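Local coordinates for secreted protein ASP-2 (Necator americanus, PDB 1U53) that is a secreted hookworm protein of the pathogenesis-related-1 (CAP) family and a vaccine antigen for human hookworm infection, with no firmly established molecular activity, at residues Q18-M23 / K99-A104; G84-M89 / T136-Q141; K106-E111 / V132-Q137; Q141-L146 / C161-A166. One frame throughout, in Å; residues are numbered along the deposited sequence.

Interaction 1 of 4, residues Q18-M23 / K99-A104; sequences QKFLEM and KAAEQA. Unlike the reference sequence in segment 18-23: Met23 (reference Leu).
Phe20 and Lys19 reach the segment 99-104 by different first torsions. In Phe20, chi1 of -87° sets CG anti to the carbonyl carbon and lays the ring over Ala101. In Lys19, CG is anti to the backbone N, and a bend at chi2 (64°) turns the chain toward Glu102. The two helices, 14-32 and 97-109, belong to the alpha-beta-alpha sandwich of CAP proteins. They run nearly in the same direction, and the axes of these short segments approach to 8.7 Å at 27°. The small side chain of Ala101 allows the aromatic ring to settle close to the neighbouring backbone. Ala101 CB sits over the centre of the Phe20 ring, 3.4 Å from the centroid, a CH-pi contact. Ala101 CA lies over the same ring, 3.4 Å from Phe20 CZ. Ala104 CB comes up at the ring edge instead. Beyond the contact, the ring of Phe20 also packs on strands 145-152 and 157-164, so this side of the helix pair rests on the sheet. The other side is more open and polar. The methylenes of Lys19 and Glu102 touch there, with Lys19 CE 3.8 Å from Glu102 CG. The charged ends stay too far apart for a salt bridge. A water spans them, accepting from Lys19 NZ at 2.7 Å and donating weakly to Glu102 OE2 at 2.7 Å.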
# COMPACT_ATOMS: atom_id res chain seq x y z
N GLN A 18 -10.22 0.26 8.72
CA GLN A 18 -10.04 1.71 8.76
C GLN A 18 -8.58 2.06 8.89
O GLN A 18 -8.11 2.99 8.24
CB GLN A 18 -10.84 2.31 9.91
CG GLN A 18 -12.34 2.21 9.63
CD GLN A 18 -13.21 2.82 10.73
OE1 GLN A 18 -12.76 3.03 11.86
NE2 GLN A 18 -14.46 3.11 10.40
N LYS A 19 -7.85 1.31 9.71
CA LYS A 19 -6.43 1.63 9.91
C LYS A 19 -5.67 1.47 8.62
O LYS A 19 -4.88 2.34 8.23
CB LYS A 19 -5.85 0.76 11.03
CG LYS A 19 -4.41 1.08 11.41
CD LYS A 19 -4.33 2.49 11.98
CE LYS A 19 -2.98 2.83 12.50
NZ LYS A 19 -2.96 4.30 12.84
N PHE A 20 -5.94 0.38 7.92
CA PHE A 20 -5.23 0.16 6.64
C PHE A 20 -5.50 1.29 5.65
O PHE A 20 -4.60 1.86 5.09
CB PHE A 20 -5.66 -1.16 5.98
CG PHE A 20 -4.87 -2.35 6.44
CD1 PHE A 20 -3.48 -2.40 6.27
CD2 PHE A 20 -5.50 -3.42 7.05
CE1 PHE A 20 -2.73 -3.56 6.72
CE2 PHE A 20 -4.76 -4.56 7.47
CZ PHE A 20 -3.39 -4.60 7.31
N LEU A 21 -6.79 1.64 5.47
CA LEU A 21 -7.11 2.65 4.48
C LEU A 21 -6.57 4.04 4.91
O LEU A 21 -5.94 4.76 4.11
CB LEU A 21 -8.64 2.74 4.29
CG LEU A 21 -9.02 3.69 3.18
CD1 LEU A 21 -8.56 3.21 1.76
CD2 LEU A 21 -10.51 3.95 3.20
N GLU A 22 -6.78 4.42 6.17
CA GLU A 22 -6.29 5.75 6.60
C GLU A 22 -4.77 5.90 6.53
O GLU A 22 -4.28 6.94 6.06
CB GLU A 22 -6.77 6.02 8.03
CG GLU A 22 -8.28 6.17 8.00
CD GLU A 22 -8.88 6.28 9.35
OE1 GLU A 22 -8.11 6.41 10.33
OE2 GLU A 22 -10.14 6.21 9.43
N MET A 23 -4.06 4.86 6.97
CA MET A 23 -2.59 4.83 6.89
C MET A 23 -2.15 4.91 5.46
O MET A 23 -1.23 5.63 5.11
CB MET A 23 -2.02 3.53 7.45
CG MET A 23 -2.23 3.32 8.84
SD MET A 23 -0.76 3.44 9.86
CE MET A 23 0.75 3.37 9.03
N LYS A 99 -3.57 -3.18 15.30
CA LYS A 99 -2.14 -2.99 15.59
C LYS A 99 -1.28 -3.67 14.49
O LYS A 99 -0.24 -3.13 14.06
CB LYS A 99 -1.74 -3.55 16.98
CG LYS A 99 -0.23 -3.39 17.27
CD LYS A 99 0.13 -3.90 18.66
CE LYS A 99 1.67 -3.97 18.81
NZ LYS A 99 2.08 -4.75 20.02
N ALA A 100 -1.71 -4.86 14.04
CA ALA A 100 -0.97 -5.55 12.95
C ALA A 100 -1.06 -4.71 11.65
O ALA A 100 -0.09 -4.61 10.92
CB ALA A 100 -1.57 -6.92 12.73
N ALA A 101 -2.20 -4.09 11.41
CA ALA A 101 -2.35 -3.24 10.22
C ALA A 101 -1.34 -2.08 10.28
O ALA A 101 -0.74 -1.69 9.27
CB ALA A 101 -3.78 -2.69 10.17
N GLU A 102 -1.19 -1.51 11.47
CA GLU A 102 -0.29 -0.39 11.66
C GLU A 102 1.13 -0.86 11.43
O GLU A 102 1.92 -0.21 10.73
CB GLU A 102 -0.41 0.09 13.11
CG GLU A 102 0.40 1.35 13.38
CD GLU A 102 0.16 1.84 14.79
OE1 GLU A 102 -0.62 1.16 15.51
OE2 GLU A 102 0.70 2.89 15.16
N GLN A 103 1.47 -2.01 12.00
CA GLN A 103 2.86 -2.49 11.88
C GLN A 103 3.22 -2.82 10.44
O GLN A 103 4.33 -2.55 9.96
CB GLN A 103 3.06 -3.71 12.75
CG GLN A 103 2.95 -3.41 14.22
CD GLN A 103 3.70 -4.45 15.07
OE1 GLN A 103 4.12 -5.51 14.59
NE2 GLN A 103 3.85 -4.13 16.37
N ALA A 104 2.27 -3.45 9.74
CA ALA A 104 2.54 -3.83 8.35
C ALA A 104 2.73 -2.62 7.48
O ALA A 104 3.66 -2.53 6.68
CB ALA A 104 1.40 -4.67 7.79
O HOH W 1 -0.44 4.83 13.64

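Interaction 2 of 4, residues G84-M89 / T136-Q141; sequences GENIFM and TQMVWQ
Asn86 points its side chain from strand 84-90 at Gln137 and Met138 of helix 133-138. Its CB starts the path against an aromatic wall, the indole of Trp108. CG is anti to the carbonyl carbon (chi1 -82°), which carries the amide toward the helix. Asn86 OD1 comes to 4.2 Å from Gln137 CB, a loose contact. ND2 is the busier end. Asn86 ND2 lies 3.8 Å from Met138 CG and 4.1 Å from Gln137 CB. Its hydrogen bonds go outside the two segments: one to the backbone oxygen of His134, one turn back on the same helix, and one to Tyr163 OH on the neighbouring strand 157-164. The buried amide nitrogen therefore has two acceptors, and they fix how the flat group is turned. This is the place where the outermost strand of the CAP sheet meets the short helix that carries the GHYTQ sequence, the hallmark of the family. Gly84, Glu85 and Asn86 form the Gly-Glu-Asn sequence at the start of that strand. Gln137 comes in obliquely to Asn86, and the planes of the two amides stand 68° apart. Its chain bends at chi2, and the terminal amide settles on Gly84, where the lack of a side chain leaves it room. A side chain on Gly84 would point at this amide and collide with it. Met138 crosses Asn86 at about a right angle, and its chain then bends at chi3, beyond the sulfur.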
# COMPACT_ATOMS: atom_id res chain seq x y z
N GLY A 84 -2.18 -6.06 -7.22
CA GLY A 84 -0.84 -6.14 -6.63
C GLY A 84 -0.99 -6.68 -5.21
O GLY A 84 -2.11 -6.94 -4.73
N GLU A 85 0.14 -6.85 -4.51
CA GLU A 85 0.05 -7.50 -3.21
C GLU A 85 1.28 -7.18 -2.37
O GLU A 85 2.45 -7.24 -2.87
CB GLU A 85 0.00 -9.01 -3.41
CG GLU A 85 -0.15 -9.82 -2.07
CD GLU A 85 -0.23 -11.30 -2.40
OE1 GLU A 85 0.82 -11.88 -2.79
OE2 GLU A 85 -1.36 -11.85 -2.38
N ASN A 86 1.04 -6.87 -1.08
CA ASN A 86 2.14 -6.73 -0.09
C ASN A 86 1.84 -7.70 1.03
O ASN A 86 0.70 -7.85 1.43
CB ASN A 86 2.12 -5.34 0.54
CG ASN A 86 2.81 -4.30 -0.33
OD1 ASN A 86 3.70 -4.68 -1.12
ND2 ASN A 86 2.50 -3.01 -0.13
N ILE A 87 2.89 -8.37 1.53
CA ILE A 87 2.64 -9.31 2.64
C ILE A 87 3.54 -8.97 3.83
O ILE A 87 4.59 -8.32 3.67
CB ILE A 87 2.85 -10.79 2.22
CG1 ILE A 87 4.29 -11.04 1.80
CG2 ILE A 87 1.83 -11.17 1.14
CD1 ILE A 87 4.55 -12.53 1.42
N PHE A 88 3.10 -9.34 5.04
CA PHE A 88 3.85 -8.99 6.27
C PHE A 88 3.56 -10.05 7.30
O PHE A 88 2.46 -10.62 7.33
CB PHE A 88 3.40 -7.62 6.82
CG PHE A 88 3.90 -7.30 8.23
CD1 PHE A 88 5.13 -6.72 8.44
CD2 PHE A 88 3.08 -7.56 9.32
CE1 PHE A 88 5.57 -6.40 9.77
CE2 PHE A 88 3.52 -7.28 10.66
CZ PHE A 88 4.78 -6.69 10.85
N MET A 89 4.54 -10.34 8.16
CA MET A 89 4.21 -11.24 9.27
C MET A 89 4.92 -10.78 10.53
O MET A 89 6.01 -10.19 10.48
CB MET A 89 4.58 -12.68 8.97
CG MET A 89 6.08 -12.88 8.72
SD MET A 89 6.44 -14.62 8.49
CE MET A 89 6.48 -15.15 10.16
N THR A 136 6.70 1.04 -3.00
CA THR A 136 6.27 1.57 -4.31
C THR A 136 4.83 1.15 -4.61
O THR A 136 4.09 1.86 -5.29
CB THR A 136 7.21 1.13 -5.46
OG1 THR A 136 7.28 -0.31 -5.48
CG2 THR A 136 8.58 1.67 -5.24
N GLN A 137 4.42 -0.03 -4.13
CA GLN A 137 3.02 -0.39 -4.29
C GLN A 137 2.08 0.49 -3.42
O GLN A 137 1.02 0.89 -3.85
CB GLN A 137 2.79 -1.90 -4.08
CG GLN A 137 1.33 -2.32 -4.16
CD GLN A 137 0.67 -2.07 -5.54
OE1 GLN A 137 0.06 -0.99 -5.80
NE2 GLN A 137 0.71 -3.08 -6.40
N MET A 138 2.51 0.83 -2.19
CA MET A 138 1.63 1.62 -1.36
C MET A 138 1.38 2.98 -2.01
O MET A 138 0.29 3.53 -1.84
CB MET A 138 2.27 1.88 0.02
CG MET A 138 2.17 0.67 0.92
SD MET A 138 2.83 1.04 2.58
CE MET A 138 1.44 2.00 3.23
N VAL A 139 2.39 3.57 -2.65
CA VAL A 139 2.23 4.91 -3.23
C VAL A 139 2.11 4.94 -4.76
O VAL A 139 2.37 5.98 -5.37
CB VAL A 139 3.36 5.89 -2.77
CG1 VAL A 139 3.41 5.98 -1.18
CG2 VAL A 139 4.75 5.45 -3.32
N TRP A 140 1.73 3.80 -5.36
CA TRP A 140 1.55 3.74 -6.81
C TRP A 140 0.35 4.62 -7.21
O TRP A 140 -0.76 4.44 -6.72
CB TRP A 140 1.30 2.29 -7.21
CG TRP A 140 1.50 2.06 -8.69
CD1 TRP A 140 0.56 2.00 -9.66
CD2 TRP A 140 2.76 1.80 -9.31
NE1 TRP A 140 1.16 1.71 -10.89
CE2 TRP A 140 2.52 1.62 -10.70
CE3 TRP A 140 4.08 1.74 -8.84
CZ2 TRP A 140 3.55 1.37 -11.61
CZ3 TRP A 140 5.11 1.49 -9.73
CH2 TRP A 140 4.84 1.31 -11.11
N GLN A 141 0.60 5.60 -8.08
CA GLN A 141 -0.37 6.66 -8.34
C GLN A 141 -1.70 6.08 -8.75
O GLN A 141 -2.75 6.54 -8.28
CB GLN A 141 0.19 7.56 -9.42
CG GLN A 141 -0.85 8.48 -10.04
CD GLN A 141 -0.22 9.26 -11.14
OE1 GLN A 141 0.70 9.99 -10.90
NE2 GLN A 141 -0.72 9.09 -12.36

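Interaction 3 of 4, residues K106-E111 / V132-Q137; sequences KAWFGE and VGHYTQ
Glu111 makes the hydrogen bonds that tie this contact together, and it uses both carboxylate oxygens. Its chain is extended beyond CG (chi2 179°), which carries the carboxylate across to the helix start. OE2 takes a bond from His134 ND1 at 2.6 Å, nearly straight at 169°. The oxygen is met on its syn side and lies close to the plane of the imidazole, while the carboxylate and ring planes stand 48° apart. OE1 takes backbone N-H groups from the first turn of helix 133-138. Tyr135 N reaches Glu111 OE1 at 3.0 Å, from above the carboxylate plane. His134 N adds a second bond to that oxygen, but it is weak. His134 is thus held to one carboxylate by both its ring and, less firmly, its backbone.

Aromatic contacts lie on two sides of this polar group. Trp108 CD1 meets His134 CB at 3.6 Å. The two rings are near parallel but slid apart, so they barely overlap. The indole nitrogen points onward, to the backbone oxygen of Ile87. Phe109 and Tyr135 lie side by side and point the same way. They form an offset edge-to-face pair, with the edge of Tyr135 toward the face of Phe109 and centroids 5.4 Å apart.

Apolar contact of aliphatic atoms is minor: Glu111 CB rests 3.9 Å from Tyr135 CB.

The Glu-His pair joins Glu111, at the start of helix 111-115 just after helix 97-109, to the GHYTQ sequence. It probably corresponds to two of the conserved His and Glu residues that line the central cavity of CAP proteins.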
# COMPACT_ATOMS: atom_id res chain seq x y z
N LYS A 106 3.60 0.40 8.37
CA LYS A 106 4.89 1.04 8.69
C LYS A 106 6.08 0.29 8.08
O LYS A 106 7.02 0.92 7.61
CB LYS A 106 5.11 1.13 10.21
CG LYS A 106 4.18 2.12 10.90
CD LYS A 106 4.42 1.94 12.40
CE LYS A 106 4.01 3.10 13.23
NZ LYS A 106 4.27 2.79 14.70
N ALA A 107 6.08 -1.05 8.12
CA ALA A 107 7.21 -1.85 7.61
C ALA A 107 7.35 -1.68 6.11
O ALA A 107 8.46 -1.62 5.56
CB ALA A 107 7.01 -3.34 7.93
N TRP A 108 6.21 -1.65 5.44
CA TRP A 108 6.21 -1.49 3.97
C TRP A 108 6.69 -0.11 3.61
O TRP A 108 7.56 0.07 2.75
CB TRP A 108 4.82 -1.74 3.39
CG TRP A 108 4.33 -3.18 3.59
CD1 TRP A 108 5.10 -4.31 3.68
CD2 TRP A 108 2.97 -3.59 3.69
NE1 TRP A 108 4.28 -5.42 3.89
CE2 TRP A 108 2.97 -4.99 3.91
CE3 TRP A 108 1.73 -2.90 3.67
CZ2 TRP A 108 1.79 -5.72 4.03
CZ3 TRP A 108 0.55 -3.63 3.81
CH2 TRP A 108 0.61 -5.04 4.01
N PHE A 109 6.07 0.89 4.22
CA PHE A 109 6.40 2.27 3.88
C PHE A 109 7.82 2.60 4.27
O PHE A 109 8.46 3.42 3.62
CB PHE A 109 5.42 3.21 4.57
CG PHE A 109 5.59 4.63 4.13
CD1 PHE A 109 4.97 5.08 2.95
CD2 PHE A 109 6.38 5.50 4.86
CE1 PHE A 109 5.12 6.39 2.54
CE2 PHE A 109 6.55 6.82 4.43
CZ PHE A 109 5.93 7.26 3.29
N GLY A 110 8.34 1.92 5.29
CA GLY A 110 9.67 2.24 5.82
C GLY A 110 10.82 1.97 4.86
O GLY A 110 11.91 2.49 5.07
N GLU A 111 10.55 1.21 3.79
CA GLU A 111 11.53 0.96 2.70
C GLU A 111 12.06 2.27 2.11
O GLU A 111 13.24 2.34 1.73
CB GLU A 111 10.88 0.06 1.64
CG GLU A 111 10.66 -1.33 2.23
CD GLU A 111 10.00 -2.31 1.29
OE1 GLU A 111 9.46 -1.87 0.25
OE2 GLU A 111 10.05 -3.54 1.62
N VAL A 132 12.51 -2.07 -2.40
CA VAL A 132 11.53 -1.01 -2.14
C VAL A 132 10.14 -1.30 -2.66
O VAL A 132 9.29 -0.43 -2.71
CB VAL A 132 12.00 0.36 -2.66
CG1 VAL A 132 13.20 0.87 -1.82
CG2 VAL A 132 12.34 0.25 -4.12
N GLY A 133 9.90 -2.55 -3.09
CA GLY A 133 8.69 -2.85 -3.81
C GLY A 133 7.42 -2.85 -2.98
O GLY A 133 6.31 -2.75 -3.52
N HIS A 134 7.54 -2.92 -1.66
CA HIS A 134 6.32 -2.79 -0.86
C HIS A 134 5.93 -1.32 -0.77
O HIS A 134 4.77 -0.97 -0.88
CB HIS A 134 6.50 -3.37 0.55
CG HIS A 134 6.92 -4.80 0.57
ND1 HIS A 134 8.22 -5.18 0.84
CD2 HIS A 134 6.23 -5.95 0.36
CE1 HIS A 134 8.31 -6.51 0.80
NE2 HIS A 134 7.12 -6.99 0.49
N TYR A 135 6.90 -0.43 -0.50
CA TYR A 135 6.64 1.00 -0.57
C TYR A 135 6.08 1.46 -1.90
O TYR A 135 5.07 2.20 -1.92
CB TYR A 135 7.95 1.78 -0.25
CG TYR A 135 7.88 3.24 -0.67
CD1 TYR A 135 7.19 4.17 0.07
CD2 TYR A 135 8.48 3.66 -1.87
CE1 TYR A 135 7.11 5.49 -0.32
CE2 TYR A 135 8.40 4.99 -2.26
CZ TYR A 135 7.71 5.88 -1.50
OH TYR A 135 7.62 7.18 -1.88
N THR A 136 6.70 1.04 -3.00
CA THR A 136 6.27 1.57 -4.31
C THR A 136 4.83 1.15 -4.61
O THR A 136 4.09 1.86 -5.29
CB THR A 136 7.21 1.13 -5.46
OG1 THR A 136 7.28 -0.31 -5.48
CG2 THR A 136 8.58 1.67 -5.24
N GLN A 137 4.42 -0.03 -4.13
CA GLN A 137 3.02 -0.39 -4.29
C GLN A 137 2.08 0.49 -3.42
O GLN A 137 1.02 0.89 -3.85
CB GLN A 137 2.79 -1.90 -4.08
CG GLN A 137 1.33 -2.32 -4.16
CD GLN A 137 0.67 -2.07 -5.54
OE1 GLN A 137 0.06 -0.99 -5.80
NE2 GLN A 137 0.71 -3.08 -6.40

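Interaction 4 of 4, residues Q141-L146 / C161-A166; sequences QETVKL and CQYGPA
The flat ring of Tyr163 meets Thr143 and Leu146 across the contact. Thr143 CG2 lies at the ring edge, near its plane, and also 3.7 Å from Tyr163 CB. Leu146 CD1 approaches obliquely, 3.5 Å from Tyr163 CE1. Leu146 and Tyr163 belong to the beta hairpin of the CAP sheet, strands 145-152 and 157-164; Thr143 lies in the loop leading into it. Leu146 and Tyr163 form an antiparallel non-hydrogen-bonded pair, and their side chains lie alongside each other on the face covered by helix 14-32. The hydroxyl of Tyr163 reaches His24 of that helix. The first torsion of Leu146 (chi1 178°) puts CG anti to the backbone N and lets CD1 reach the ring. Cys161, disulfide-bonded to Cys148 of the partner strand, brings its CB near the same methyl.

The strand start is distorted by a classic beta bulge. Val144 and Lys145 both face Gly164, whose oxygen accepts from Val144 N and from Lys145 N, each at 2.9 Å. The Lys145 bond lies in the carbonyl plane, while Val144 N is tilted from it. The end of the Lys145 side chain leads away from Gly164 and its strand, to a salt bridge with Asp56. Past the strand, the ring of Pro165 brings CD to 3.4 Å from Glu142 O. Gly164 N closes the hydrogen-bonded pair with Lys145 O at 2.9 Å, nearly straight at 172°.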
# COMPACT_ATOMS: atom_id res chain seq x y z
N GLN A 141 0.60 5.60 -8.08
CA GLN A 141 -0.37 6.66 -8.34
C GLN A 141 -1.70 6.08 -8.75
O GLN A 141 -2.75 6.54 -8.28
CB GLN A 141 0.19 7.56 -9.42
CG GLN A 141 -0.85 8.48 -10.04
CD GLN A 141 -0.22 9.26 -11.14
OE1 GLN A 141 0.70 9.99 -10.90
NE2 GLN A 141 -0.72 9.09 -12.36
N GLU A 142 -1.65 5.12 -9.67
CA GLU A 142 -2.87 4.64 -10.30
C GLU A 142 -3.61 3.57 -9.51
O GLU A 142 -4.75 3.20 -9.85
CB GLU A 142 -2.58 4.20 -11.73
CG GLU A 142 -2.14 5.41 -12.59
CD GLU A 142 -3.25 6.38 -12.79
OE1 GLU A 142 -4.42 5.93 -12.84
OE2 GLU A 142 -3.00 7.61 -12.93
N THR A 143 -3.03 3.14 -8.38
CA THR A 143 -3.70 2.14 -7.57
C THR A 143 -4.69 2.86 -6.68
O THR A 143 -4.30 3.75 -5.90
CB THR A 143 -2.69 1.41 -6.71
OG1 THR A 143 -1.89 0.58 -7.54
CG2 THR A 143 -3.42 0.53 -5.68
N VAL A 144 -5.99 2.54 -6.79
CA VAL A 144 -7.02 3.26 -6.09
C VAL A 144 -7.99 2.37 -5.28
O VAL A 144 -8.92 2.87 -4.69
CB VAL A 144 -7.84 4.15 -7.05
CG1 VAL A 144 -6.94 5.20 -7.65
CG2 VAL A 144 -8.45 3.27 -8.13
N LYS A 145 -7.76 1.06 -5.26
CA LYS A 145 -8.54 0.13 -4.42
C LYS A 145 -7.59 -0.63 -3.50
O LYS A 145 -6.55 -1.10 -3.94
CB LYS A 145 -9.27 -0.89 -5.30
CG LYS A 145 -10.30 -0.25 -6.28
CD LYS A 145 -10.90 -1.33 -7.22
CE LYS A 145 -12.25 -0.86 -7.85
NZ LYS A 145 -13.36 -0.89 -6.87
N LEU A 146 -7.96 -0.77 -2.24
CA LEU A 146 -7.17 -1.46 -1.25
C LEU A 146 -8.07 -2.45 -0.56
O LEU A 146 -9.22 -2.11 -0.26
CB LEU A 146 -6.68 -0.44 -0.18
CG LEU A 146 -5.86 -1.04 0.95
CD1 LEU A 146 -4.54 -1.53 0.40
CD2 LEU A 146 -5.59 0.02 2.06
N CYS A 161 -2.20 -7.35 2.10
CA CYS A 161 -3.02 -6.34 1.42
C CYS A 161 -2.95 -6.54 -0.10
O CYS A 161 -1.88 -6.89 -0.62
CB CYS A 161 -2.49 -4.93 1.69
SG CYS A 161 -2.94 -4.33 3.34
N GLN A 162 -4.06 -6.36 -0.79
CA GLN A 162 -3.99 -6.37 -2.26
C GLN A 162 -4.45 -5.01 -2.78
O GLN A 162 -5.11 -4.26 -2.08
CB GLN A 162 -4.76 -7.56 -2.88
CG GLN A 162 -3.98 -8.85 -2.63
CD GLN A 162 -4.73 -10.14 -2.97
OE1 GLN A 162 -5.86 -10.09 -3.45
NE2 GLN A 162 -4.08 -11.31 -2.74
N TYR A 163 -4.11 -4.73 -4.05
CA TYR A 163 -4.07 -3.37 -4.59
C TYR A 163 -4.59 -3.38 -6.03
O TYR A 163 -4.02 -4.12 -6.89
CB TYR A 163 -2.59 -2.94 -4.63
CG TYR A 163 -2.01 -2.75 -3.25
CD1 TYR A 163 -2.06 -1.50 -2.64
CD2 TYR A 163 -1.38 -3.80 -2.58
CE1 TYR A 163 -1.52 -1.34 -1.33
CE2 TYR A 163 -0.83 -3.63 -1.27
CZ TYR A 163 -0.87 -2.41 -0.69
OH TYR A 163 -0.36 -2.30 0.58
N GLY A 164 -5.63 -2.59 -6.30
CA GLY A 164 -6.28 -2.48 -7.65
C GLY A 164 -6.14 -1.10 -8.22
O GLY A 164 -6.54 -0.18 -7.56
N PRO A 165 -6.03 -1.00 -9.56
CA PRO A 165 -5.13 -1.82 -10.35
C PRO A 165 -3.78 -2.09 -9.77
O PRO A 165 -3.28 -1.30 -8.97
CB PRO A 165 -5.01 -1.12 -11.70
CG PRO A 165 -5.82 0.07 -11.64
CD PRO A 165 -6.44 0.24 -10.26
N ALA A 166 -3.17 -3.19 -10.20
CA ALA A 166 -1.83 -3.55 -9.71
C ALA A 166 -0.77 -2.48 -9.99
O ALA A 166 -0.77 -1.86 -11.07
CB ALA A 166 -1.35 -4.87 -10.30

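Interaction 2 is buried throughout and lies nearest the centre of the chain. The other three are partly buried; only interaction 4 includes exposed residues among those that touch. Interactions 1 and 3 both use helix 97-109, at successive places along it: first against helix 14-32, then against helix 133-138. Interactions 2 and 3 share that last helix, and Trp108 packs on residues of both. Interactions 2 and 4 reach neighbouring strands of one sheet. Chemistry follows place: ring-on-alanine packing with a charge pair linked through water in interaction 1, loose packing beside an amide nitrogen with two hydrogen bonds in 2, a carboxylate-imidazole hydrogen bond in 3, and backbone pairing in 4.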